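Catecholate siderophore receptor Fiu (Escherichia coli, PDB 6BPM) imports iron bound to catecholate siderophores such as dihydroxybenzoylserine across the outer membrane, drawing its energy from TonB, and serves as receptor for several microcins. Local coordinates at residues A[337-342]-A[370-375]; A[577-582]-A[607-612]; A[674-679]-A[693-698]. All coordinates share one frame; numbering follows the deposited sequence.

Interaction 1 (A[337-342]-A[370-375]); sequences VSNKIL and ETQTNY. With POG ((20S)-2,5,8,11,14,17-hexamethyl-3,6,9,12,15,18-hexaoxahenicosane-1,20-diol), chain E.
N339 ND2 donates twice: to Q372 OE1 at 2.7 Å, nearly straight at 164°, and to a bridging water at 2.8 Å. The Q372 oxygen receives this N-H in its carbonyl plane and on a lone pair, although the two amide planes stand 84° apart. Q372 CG is anti to the backbone N (chi1 -171°) and the chain beyond is extended, which runs it alongside the shorter N339 and brings OE1 to ND2. The bridging water donates to T371 O, tying the amide pair to the backbone. A leucine here has no N-H to give, so Q372 OE1 and the water would probably each be left without a mate, with the Q372 amide freer to turn.

On the same face, V337 CG2 rests 3.4 Å from N374 OD1, and I341 CG1 lies 3.5 Å from E370 CG, the aliphatic part of a glutamate whose carboxylate salt-bridges R130 of the plug. On the other face K340 CB meets T371 OG1, a hydroxyl that shares a second water with S338 O; lysine and threonine suit this more exposed side.

Two hydrogen-bonded pairs, S338 with T373 and K340 with T371, lock the antiparallel register. The face of N339 and E370 looks inward to the plug, where N339 also touches I104. The hairpin of strands 327-354 and 357-386 is flanked by strand 289-310 beside the first and strand 404-422 beside the second.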
loop_
_atom_site.group_PDB
_atom_site.type_symbol
_atom_site.label_atom_id
_atom_site.label_comp_id
_atom_site.label_asym_id
_atom_site.label_seq_id
_atom_site.Cartn_x
_atom_site.Cartn_y
_atom_site.Cartn_z
ATOM N N VAL A 337 15.574 -7.051 7.592
ATOM C CA VAL A 337 15.355 -7.421 6.197
ATOM C C VAL A 337 15.961 -6.367 5.269
ATOM O O VAL A 337 16.084 -5.184 5.608
ATOM C CB VAL A 337 13.837 -7.643 5.888
ATOM C CG1 VAL A 337 13.072 -6.365 6.036
ATOM C CG2 VAL A 337 13.652 -8.230 4.501
ATOM N N SER A 338 16.306 -6.811 4.069
ATOM C CA SER A 338 16.816 -5.956 3.004
ATOM C C SER A 338 16.139 -6.319 1.696
ATOM O O SER A 338 16.138 -7.493 1.311
ATOM C CB SER A 338 18.324 -6.117 2.843
ATOM O OG SER A 338 18.731 -5.518 1.625
ATOM N N ASN A 339 15.547 -5.327 1.029
ATOM C CA ASN A 339 14.897 -5.523 -0.270
ATOM C C ASN A 339 15.618 -4.686 -1.323
ATOM O O ASN A 339 15.775 -3.466 -1.161
ATOM C CB ASN A 339 13.411 -5.157 -0.194
ATOM C CG ASN A 339 12.553 -6.252 0.470
ATOM O OD1 ASN A 339 12.223 -6.146 1.652
ATOM N ND2 ASN A 339 12.134 -7.268 -0.311
ATOM N N LYS A 340 16.070 -5.341 -2.393
ATOM C CA LYS A 340 16.817 -4.689 -3.466
ATOM C C LYS A 340 16.169 -5.011 -4.810
ATOM O O LYS A 340 15.691 -6.138 -5.032
ATOM C CB LYS A 340 18.278 -5.150 -3.457
ATOM C CG LYS A 340 19.103 -4.570 -2.290
ATOM C CD LYS A 340 20.522 -5.119 -2.203
ATOM C CE LYS A 340 21.376 -4.732 -3.399
ATOM N NZ LYS A 340 22.767 -5.263 -3.245
ATOM N N ILE A 341 16.143 -4.015 -5.701
ATOM C CA ILE A 341 15.729 -4.226 -7.083
ATOM C C ILE A 341 16.734 -3.525 -8.002
ATOM O O ILE A 341 17.131 -2.378 -7.755
ATOM C CB ILE A 341 14.267 -3.756 -7.327
ATOM C CG1 ILE A 341 13.726 -4.265 -8.645
ATOM C CG2 ILE A 341 14.092 -2.244 -7.367
ATOM C CD1 ILE A 341 12.229 -4.073 -8.736
ATOM N N LEU A 342 17.164 -4.232 -9.046
ATOM C CA LEU A 342 17.908 -3.660 -10.163
ATOM C C LEU A 342 17.126 -3.975 -11.434
ATOM O O LEU A 342 16.796 -5.141 -11.679
ATOM C CB LEU A 342 19.334 -4.232 -10.242
ATOM C CG LEU A 342 20.242 -3.849 -11.428
ATOM C CD1 LEU A 342 20.443 -2.334 -11.505
ATOM C CD2 LEU A 342 21.616 -4.580 -11.401
ATOM N N GLU A 370 15.417 -9.043 -8.469
ATOM C CA GLU A 370 14.816 -8.689 -7.193
ATOM C C GLU A 370 15.340 -9.625 -6.122
ATOM O O GLU A 370 15.321 -10.850 -6.298
ATOM C CB GLU A 370 13.305 -8.773 -7.262
ATOM C CG GLU A 370 12.680 -7.522 -7.774
ATOM C CD GLU A 370 11.309 -7.787 -8.304
ATOM O OE1 GLU A 370 10.337 -7.477 -7.579
ATOM O OE2 GLU A 370 11.211 -8.359 -9.413
ATOM N N THR A 371 15.821 -9.056 -5.027
ATOM C CA THR A 371 16.367 -9.880 -3.962
ATOM C C THR A 371 15.818 -9.438 -2.615
ATOM O O THR A 371 15.575 -8.252 -2.367
ATOM C CB THR A 371 17.895 -9.832 -3.950
ATOM O OG1 THR A 371 18.316 -8.536 -3.526
ATOM C CG2 THR A 371 18.430 -10.087 -5.365
ATOM N N GLN A 372 15.613 -10.419 -1.754
ATOM C CA GLN A 372 15.186 -10.203 -0.385
ATOM C C GLN A 372 16.071 -11.068 0.490
ATOM O O GLN A 372 16.312 -12.236 0.169
ATOM C CB GLN A 372 13.707 -10.566 -0.200
ATOM C CG GLN A 372 13.128 -10.173 1.140
ATOM C CD GLN A 372 11.619 -10.319 1.185
ATOM O OE1 GLN A 372 10.882 -9.382 0.913
ATOM N NE2 GLN A 372 11.158 -11.512 1.499
ATOM N N THR A 373 16.594 -10.485 1.560
ATOM C CA THR A 373 17.403 -11.204 2.535
ATOM C C THR A 373 16.819 -10.891 3.902
ATOM O O THR A 373 16.664 -9.715 4.259
ATOM C CB THR A 373 18.892 -10.814 2.433
ATOM O OG1 THR A 373 19.414 -11.266 1.178
ATOM C CG2 THR A 373 19.709 -11.439 3.541
ATOM N N ASN A 374 16.404 -11.938 4.616
ATOM C CA ASN A 374 15.894 -11.842 5.982
ATOM C C ASN A 374 16.979 -12.398 6.902
ATOM O O ASN A 374 17.337 -13.582 6.817
ATOM C CB ASN A 374 14.574 -12.602 6.124
ATOM C CG ASN A 374 13.441 -11.937 5.369
ATOM O OD1 ASN A 374 12.693 -11.136 5.934
ATOM N ND2 ASN A 374 13.313 -12.258 4.072
ATOM N N TYR A 375 17.542 -11.539 7.743
ATOM C CA TYR A 375 18.660 -11.927 8.592
ATOM C C TYR A 375 18.135 -12.455 9.918
ATOM O O TYR A 375 17.451 -11.736 10.653
ATOM C CB TYR A 375 19.603 -10.751 8.803
ATOM C CG TYR A 375 20.354 -10.352 7.555
ATOM C CD1 TYR A 375 21.418 -11.116 7.102
ATOM C CD2 TYR A 375 20.019 -9.203 6.848
ATOM C CE1 TYR A 375 22.110 -10.769 5.970
ATOM C CE2 TYR A 375 20.718 -8.841 5.709
ATOM C CZ TYR A 375 21.760 -9.630 5.277
ATOM O OH TYR A 375 22.465 -9.303 4.151
HETATM O OH POG E . 10.853 -24.236 -16.936
HETATM C C2 POG E . 10.335 -23.288 -17.831
HETATM C C1 POG E . 9.720 -23.978 -19.050
HETATM C C3 POG E . 11.460 -22.356 -18.280
HETATM O O2 POG E . 11.229 -21.084 -17.744
HETATM C C5 POG E . 12.009 -20.066 -18.295
HETATM O O1 POG E . 19.198 -4.251 -14.750
HETATM C C4 POG E . 18.644 -5.506 -14.464
HETATM C C6 POG E . 19.561 -6.604 -14.997
HETATM O O3 POG E . 19.086 -7.852 -14.566
HETATM C C7 POG E . 19.966 -8.936 -14.725
HETATM C C8 POG E . 19.302 -10.157 -15.376
HETATM O O4 POG E . 17.933 -10.283 -15.045
HETATM C C9 POG E . 17.267 -11.497 -15.313
HETATM C C10 POG E . 16.960 -11.756 -16.799
HETATM O O5 POG E . 15.984 -12.777 -16.811
HETATM C C11 POG E . 15.962 -13.860 -17.707
HETATM C C12 POG E . 16.190 -15.161 -16.942
HETATM O O6 POG E . 14.993 -15.497 -16.317
HETATM C C13 POG E . 14.787 -16.872 -16.233
HETATM C C14 POG E . 13.871 -17.314 -17.377
HETATM O O7 POG E . 13.457 -18.626 -17.105
HETATM C C15 POG E . 12.103 -18.923 -17.292
HETATM C C16 POG E . 11.360 -19.553 -19.575
HETATM C C17 POG E . 14.602 -17.263 -18.723
HETATM C C18 POG E . 17.279 -15.079 -15.864
HETATM C C19 POG E . 18.229 -12.117 -17.577
HETATM C C20 POG E . 20.154 -11.379 -14.990
HETATM C C21 POG E . 20.984 -6.353 -14.492
HETATM O O HOH W 1 18.385 -8.128 -0.650
HETATM O O HOH W 2 12.935 -6.791 -2.950
#

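Interaction 2 (A[577-582]-A[607-612])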
loop_
_atom_site.group_PDB
_atom_site.type_symbol
_atom_site.label_atom_id
_atom_site.label_comp_id
_atom_site.label_asym_id
_atom_site.label_seq_id
_atom_site.Cartn_x
_atom_site.Cartn_y
_atom_site.Cartn_z
ATOM N N LYS A 577 -11.417 -21.122 -5.029
ATOM C CA LYS A 577 -11.853 -19.978 -5.812
ATOM C C LYS A 577 -12.343 -18.886 -4.884
ATOM O O LYS A 577 -12.964 -19.162 -3.857
ATOM C CB LYS A 577 -12.981 -20.355 -6.787
ATOM C CG LYS A 577 -12.487 -21.094 -8.004
ATOM C CD LYS A 577 -13.597 -21.702 -8.834
ATOM C CE LYS A 577 -12.973 -22.644 -9.867
ATOM N NZ LYS A 577 -13.909 -23.693 -10.343
ATOM N N LYS A 578 -12.094 -17.642 -5.270
ATOM C CA LYS A 578 -12.584 -16.490 -4.527
ATOM C C LYS A 578 -13.187 -15.507 -5.515
ATOM O O LYS A 578 -12.914 -15.572 -6.716
ATOM C CB LYS A 578 -11.454 -15.824 -3.710
ATOM C CG LYS A 578 -10.959 -16.687 -2.559
ATOM C CD LYS A 578 -9.856 -16.010 -1.751
ATOM C CE LYS A 578 -9.351 -16.915 -0.595
ATOM N NZ LYS A 578 -8.501 -18.090 -0.996
ATOM N N ARG A 579 -14.003 -14.582 -5.009
ATOM C CA ARG A 579 -14.664 -13.625 -5.883
ATOM C C ARG A 579 -14.841 -12.292 -5.175
ATOM O O ARG A 579 -15.156 -12.249 -3.983
ATOM C CB ARG A 579 -16.034 -14.140 -6.369
ATOM C CG ARG A 579 -16.835 -13.064 -7.079
ATOM C CD ARG A 579 -18.071 -13.578 -7.782
ATOM N NE ARG A 579 -17.818 -14.573 -8.818
ATOM C CZ ARG A 579 -18.761 -15.356 -9.352
ATOM N NH1 ARG A 579 -20.031 -15.270 -8.945
ATOM N NH2 ARG A 579 -18.432 -16.241 -10.283
ATOM N N VAL A 580 -14.638 -11.207 -5.924
ATOM C CA VAL A 580 -14.921 -9.843 -5.478
ATOM C C VAL A 580 -15.740 -9.172 -6.583
ATOM O O VAL A 580 -15.257 -9.018 -7.712
ATOM C CB VAL A 580 -13.637 -9.041 -5.171
ATOM C CG1 VAL A 580 -13.969 -7.840 -4.318
ATOM C CG2 VAL A 580 -12.571 -9.913 -4.478
ATOM N N GLU A 581 -16.941 -8.715 -6.232
ATOM C CA GLU A 581 -17.976 -8.253 -7.146
ATOM C C GLU A 581 -18.548 -6.964 -6.599
ATOM O O GLU A 581 -18.617 -6.777 -5.386
ATOM C CB GLU A 581 -19.162 -9.245 -7.200
ATOM C CG GLU A 581 -19.315 -10.198 -8.348
ATOM C CD GLU A 581 -20.644 -10.987 -8.259
ATOM O OE1 GLU A 581 -20.930 -11.773 -9.184
ATOM O OE2 GLU A 581 -21.402 -10.838 -7.269
ATOM N N GLY A 582 -19.013 -6.090 -7.476
ATOM C CA GLY A 582 -19.692 -4.927 -6.952
ATOM C C GLY A 582 -19.685 -3.806 -7.954
ATOM O O GLY A 582 -19.556 -4.029 -9.157
ATOM N N THR A 607 -15.783 -12.880 -1.225
ATOM C CA THR A 607 -16.288 -14.101 -0.616
ATOM C C THR A 607 -15.464 -15.268 -1.122
ATOM O O THR A 607 -14.845 -15.191 -2.194
ATOM C CB THR A 607 -17.775 -14.359 -0.935
ATOM O OG1 THR A 607 -17.982 -14.369 -2.352
ATOM C CG2 THR A 607 -18.666 -13.280 -0.353
ATOM N N ILE A 608 -15.477 -16.350 -0.325
ATOM C CA ILE A 608 -14.942 -17.651 -0.717
ATOM C C ILE A 608 -15.969 -18.339 -1.604
ATOM O O ILE A 608 -17.152 -18.410 -1.260
ATOM C CB ILE A 608 -14.632 -18.516 0.519
ATOM C CG1 ILE A 608 -13.597 -17.846 1.435
ATOM C CG2 ILE A 608 -14.150 -19.920 0.098
ATOM C CD1 ILE A 608 -12.142 -18.141 1.090
ATOM N N LYS A 609 -15.539 -18.802 -2.772
ATOM C CA LYS A 609 -16.462 -19.437 -3.701
ATOM C C LYS A 609 -16.306 -20.954 -3.731
ATOM O O LYS A 609 -17.294 -21.666 -3.891
ATOM C CB LYS A 609 -16.259 -18.847 -5.099
ATOM C CG LYS A 609 -17.538 -18.517 -5.863
ATOM C CD LYS A 609 -17.690 -19.317 -7.170
ATOM C CE LYS A 609 -19.080 -19.107 -7.770
ATOM N NZ LYS A 609 -19.332 -19.957 -8.959
ATOM N N ASN A 610 -15.095 -21.463 -3.535
ATOM C CA ASN A 610 -14.848 -22.873 -3.262
ATOM C C ASN A 610 -13.744 -22.927 -2.229
ATOM O O ASN A 610 -12.722 -22.254 -2.387
ATOM C CB ASN A 610 -14.414 -23.657 -4.500
ATOM C CG ASN A 610 -15.532 -23.885 -5.458
ATOM O OD1 ASN A 610 -15.518 -23.363 -6.570
ATOM N ND2 ASN A 610 -16.516 -24.669 -5.042
ATOM N N GLY A 611 -13.956 -23.710 -1.183
ATOM C CA GLY A 611 -12.974 -23.936 -0.153
ATOM C C GLY A 611 -13.534 -23.644 1.222
ATOM O O GLY A 611 -14.703 -23.308 1.396
ATOM N N LYS A 612 -12.661 -23.795 2.217
ATOM C CA LYS A 612 -13.034 -23.567 3.601
ATOM C C LYS A 612 -13.331 -22.095 3.835
ATOM O O LYS A 612 -12.715 -21.217 3.228
ATOM C CB LYS A 612 -11.906 -24.024 4.527
ATOM C CG LYS A 612 -12.262 -24.028 5.988
ATOM C CD LYS A 612 -11.015 -24.053 6.874
ATOM C CE LYS A 612 -10.541 -25.463 7.154
ATOM N NZ LYS A 612 -9.562 -25.472 8.277
HETATM O O HOH W 3 -13.244 -25.417 -8.249
#
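K577 faces both K609 and N610, the signature of a classic beta bulge, here in the hairpin formed by strands 572-588 and 595-610 of the barrel. Its carbonyl O accepts from K609 N at 2.8 Å and from N610 N at 3.2 Å, both arriving from the same face of the carbonyl plane, the K609 donor well above it. K577 N returns a bond to N610 O. The extra residue is fitted in by the nearly helical backbone of K609, and as a result K577 CB has K609 CB at 4.0 Å as well as the N610 side chain lying alongside. The long, flexible chain of K577 suits this place: it runs extended beside N610 and carries NZ out to a water, which also donates weakly to N610 OD1.

K578 turns to the other face and pairs with I608. Its extended chain brings CE to 3.5 Å from I608 CD1, so methylenes cover the branched apolar side chain while NZ bends away to a salt bridge with E563 on the neighbouring strand 549-566.

At R579 the regular pairing resumes, its N and O both bonded to T607 in a hydrogen-bonded pair. The R579 chain kinks at chi3 (-60°), and NE is claimed by D559, which would offset some of the charge gathered here. K609 leans back over this group: its CE sits over one face of the guanidinium, 3.9 Å from R579 NH2, with the like-charged K609 NZ only 4.0 Å from that same nitrogen.

Interaction 3 (A[674-679]-A[693-698]). With BOG (octyl beta-D-glucopyranoside), chain F.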
loop_
_atom_site.group_PDB
_atom_site.type_symbol
_atom_site.label_atom_id
_atom_site.label_comp_id
_atom_site.label_asym_id
_atom_site.label_seq_id
_atom_site.Cartn_x
_atom_site.Cartn_y
_atom_site.Cartn_z
ATOM N N ALA A 674 -14.724 12.463 9.894
ATOM C CA ALA A 674 -14.850 13.741 9.205
ATOM C C ALA A 674 -13.591 14.586 9.417
ATOM O O ALA A 674 -12.941 14.505 10.466
ATOM C CB ALA A 674 -16.055 14.522 9.717
ATOM N N ASP A 675 -13.241 15.390 8.399
ATOM C CA ASP A 675 -12.092 16.296 8.425
ATOM C C ASP A 675 -12.524 17.677 7.949
ATOM O O ASP A 675 -13.500 17.819 7.211
ATOM C CB ASP A 675 -10.932 15.780 7.557
ATOM C CG ASP A 675 -10.476 14.374 7.953
ATOM O OD1 ASP A 675 -10.311 14.100 9.160
ATOM O OD2 ASP A 675 -10.294 13.530 7.051
ATOM N N ALA A 676 -11.767 18.700 8.350
ATOM C CA ALA A 676 -11.989 20.074 7.899
ATOM C C ALA A 676 -10.646 20.741 7.596
ATOM O O ALA A 676 -9.576 20.176 7.841
ATOM C CB ALA A 676 -12.789 20.893 8.918
ATOM N N LYS A 677 -10.711 21.911 6.962
ATOM C CA LYS A 677 -9.506 22.608 6.529
ATOM C C LYS A 677 -9.800 24.097 6.392
ATOM O O LYS A 677 -10.919 24.496 6.080
ATOM C CB LYS A 677 -9.018 22.018 5.201
ATOM C CG LYS A 677 -7.751 22.580 4.637
ATOM C CD LYS A 677 -7.990 23.679 3.642
ATOM C CE LYS A 677 -6.720 23.897 2.810
ATOM N NZ LYS A 677 -6.692 25.246 2.216
ATOM N N LEU A 678 -8.786 24.916 6.610
ATOM C CA LEU A 678 -8.898 26.358 6.431
ATOM C C LEU A 678 -7.627 26.865 5.778
ATOM O O LEU A 678 -6.526 26.455 6.154
ATOM C CB LEU A 678 -9.115 27.097 7.748
ATOM C CG LEU A 678 -10.532 27.464 8.138
ATOM C CD1 LEU A 678 -10.513 28.164 9.482
ATOM C CD2 LEU A 678 -11.079 28.393 7.082
ATOM N N GLY A 679 -7.785 27.736 4.796
ATOM C CA GLY A 679 -6.647 28.306 4.091
ATOM C C GLY A 679 -6.750 29.814 4.040
ATOM O O GLY A 679 -7.835 30.365 3.825
ATOM N N TYR A 693 -8.228 16.859 11.848
ATOM C CA TYR A 693 -8.550 15.499 11.442
ATOM C C TYR A 693 -9.373 14.800 12.522
ATOM O O TYR A 693 -9.176 15.024 13.720
ATOM C CB TYR A 693 -7.265 14.697 11.170
ATOM C CG TYR A 693 -6.291 15.376 10.224
ATOM C CD1 TYR A 693 -6.357 15.162 8.852
ATOM C CD2 TYR A 693 -5.321 16.252 10.701
ATOM C CE1 TYR A 693 -5.472 15.789 7.985
ATOM C CE2 TYR A 693 -4.447 16.883 9.841
ATOM C CZ TYR A 693 -4.532 16.654 8.474
ATOM O OH TYR A 693 -3.659 17.287 7.599
ATOM N N ASN A 694 -10.291 13.936 12.088
ATOM C CA ASN A 694 -11.270 13.306 12.973
ATOM C C ASN A 694 -12.001 14.362 13.809
ATOM O O ASN A 694 -11.943 14.394 15.038
ATOM C CB ASN A 694 -10.603 12.244 13.847
ATOM C CG ASN A 694 -11.602 11.449 14.664
ATOM O OD1 ASN A 694 -12.803 11.770 14.698
ATOM N ND2 ASN A 694 -11.110 10.401 15.337
ATOM N N LEU A 695 -12.703 15.237 13.085
ATOM C CA LEU A 695 -13.366 16.412 13.643
ATOM C C LEU A 695 -14.230 16.101 14.858
ATOM O O LEU A 695 -14.411 16.969 15.717
ATOM C CB LEU A 695 -14.223 17.048 12.541
ATOM C CG LEU A 695 -14.793 18.455 12.677
ATOM C CD1 LEU A 695 -13.753 19.433 13.168
ATOM C CD2 LEU A 695 -15.295 18.884 11.332
ATOM N N PHE A 696 -14.841 14.915 14.911
ATOM C CA PHE A 696 -15.764 14.573 15.988
ATOM C C PHE A 696 -15.127 13.685 17.055
ATOM O O PHE A 696 -15.841 13.160 17.918
ATOM C CB PHE A 696 -17.024 13.916 15.412
ATOM C CG PHE A 696 -17.845 14.845 14.550
ATOM C CD1 PHE A 696 -18.652 15.804 15.123
ATOM C CD2 PHE A 696 -17.804 14.758 13.165
ATOM C CE1 PHE A 696 -19.391 16.669 14.337
ATOM C CE2 PHE A 696 -18.543 15.610 12.382
ATOM C CZ PHE A 696 -19.335 16.568 12.972
ATOM N N ASP A 697 -13.802 13.502 17.011
ATOM C CA ASP A 697 -13.069 12.713 18.008
ATOM C C ASP A 697 -13.715 11.341 18.198
ATOM O O ASP A 697 -13.818 10.814 19.305
ATOM C CB ASP A 697 -12.946 13.472 19.339
ATOM C CG ASP A 697 -11.684 13.093 20.116
ATOM O OD1 ASP A 697 -10.737 12.541 19.516
ATOM O OD2 ASP A 697 -11.614 13.375 21.328
ATOM N N THR A 698 -14.130 10.747 17.090
ATOM C CA THR A 698 -14.771 9.445 17.130
ATOM C C THR A 698 -13.771 8.354 17.500
ATOM O O THR A 698 -12.621 8.363 17.043
ATOM C CB THR A 698 -15.398 9.139 15.765
ATOM O OG1 THR A 698 -16.237 10.231 15.381
ATOM C CG2 THR A 698 -16.221 7.864 15.809
HETATM C C1 BOG F . -17.257 16.922 19.342
HETATM O O1 BOG F . -17.188 18.256 18.967
HETATM C C2 BOG F . -17.013 16.799 20.901
HETATM O O2 BOG F . -15.690 17.065 21.238
HETATM C C3 BOG F . -17.222 15.298 21.202
HETATM O O3 BOG F . -17.122 15.043 22.562
HETATM C C4 BOG F . -18.696 14.924 20.772
HETATM O O4 BOG F . -18.931 13.565 20.945
HETATM C C5 BOG F . -18.844 15.219 19.229
HETATM O O5 BOG F . -18.589 16.588 19.046
HETATM C C6 BOG F . -20.285 14.999 18.697
HETATM O O6 BOG F . -20.374 13.651 18.360
HETATM C "C1'" BOG F . -17.672 18.432 17.645
HETATM C "C2'" BOG F . -16.944 19.620 17.086
HETATM C "C3'" BOG F . -17.591 19.953 15.753
HETATM C "C4'" BOG F . -16.950 21.217 15.165
HETATM C "C5'" BOG F . -17.526 21.535 13.786
HETATM C "C6'" BOG F . -16.635 22.543 13.073
HETATM C "C7'" BOG F . -17.386 23.221 11.937
HETATM C "C8'" BOG F . -17.489 24.733 12.185
HETATM O O HOH W 4 -14.976 12.459 12.851
#
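A674 O receives the backbone N-H of L695 at 2.7 Å in a nearly straight bond (170°), and beside it D675 OD1 takes that of N694 at 2.9 Å. Segment 674-679, part of strand 667-681, thus holds two successive amides of the loop, one through its backbone and one through a carboxylate. D675 can do this because its CG lies beside its own backbone N (chi1 -56°), which swings OD1 back to the loop although the CB points away from it. OD1 also lies 3.2 Å from Y693 CA.

The apolar contacts sit on the outer side. The A674 methyl meets the F696 ring at its edge, 3.8 Å from CE2, and A676 CB touches L695 CD2 at 4.0 Å. Alanines suit these places, being small enough to let the leucine and phenylalanine close down on the strand. The far side of the F696 ring, at CD1, meets the octyl chain of the bound detergent, consistent with a surface that faces lipid.

Further out, N694 shapes the loop: its OD1 accepts from T698 N, and its ND2 donates to T698 O on a lone pair and also to E715 O. Its positive phi, 52°, is one that asparagine tolerates well. A water joins N694 OD1 to A674 N and F696 N. D675 OD2 is anchored by R649, Y693 OH by Q53 O of the plug, and L695 O by R717 of the TonB C-terminal box. N694 to D697 form a type I beta turn, and their sequence matches the Asn-Leu-Phe-Asp turn known from many TonB-dependent receptors, here in the loop between strands 686-693 and 718-726, the last two of the barrel.

All three interactions belong to one closed antiparallel barrel and follow each other along the chain. None touches another: centres lie about 33 Å apart for interactions 1 and 2, about 37 Å for 2 and 3, and about 40 Å for 1 and 3, which stand on opposite sides of the chain's centre. Interactions 1 and 2 each join the two strands of a hairpin, one in regular register and the other through a bulge, whereas interaction 3 fastens a loop to a strand. Interactions 1 and 3 both reach the plug inside the barrel, and each also meets a bound additive, a polyether at L342 and the detergent octyl glucoside at F696.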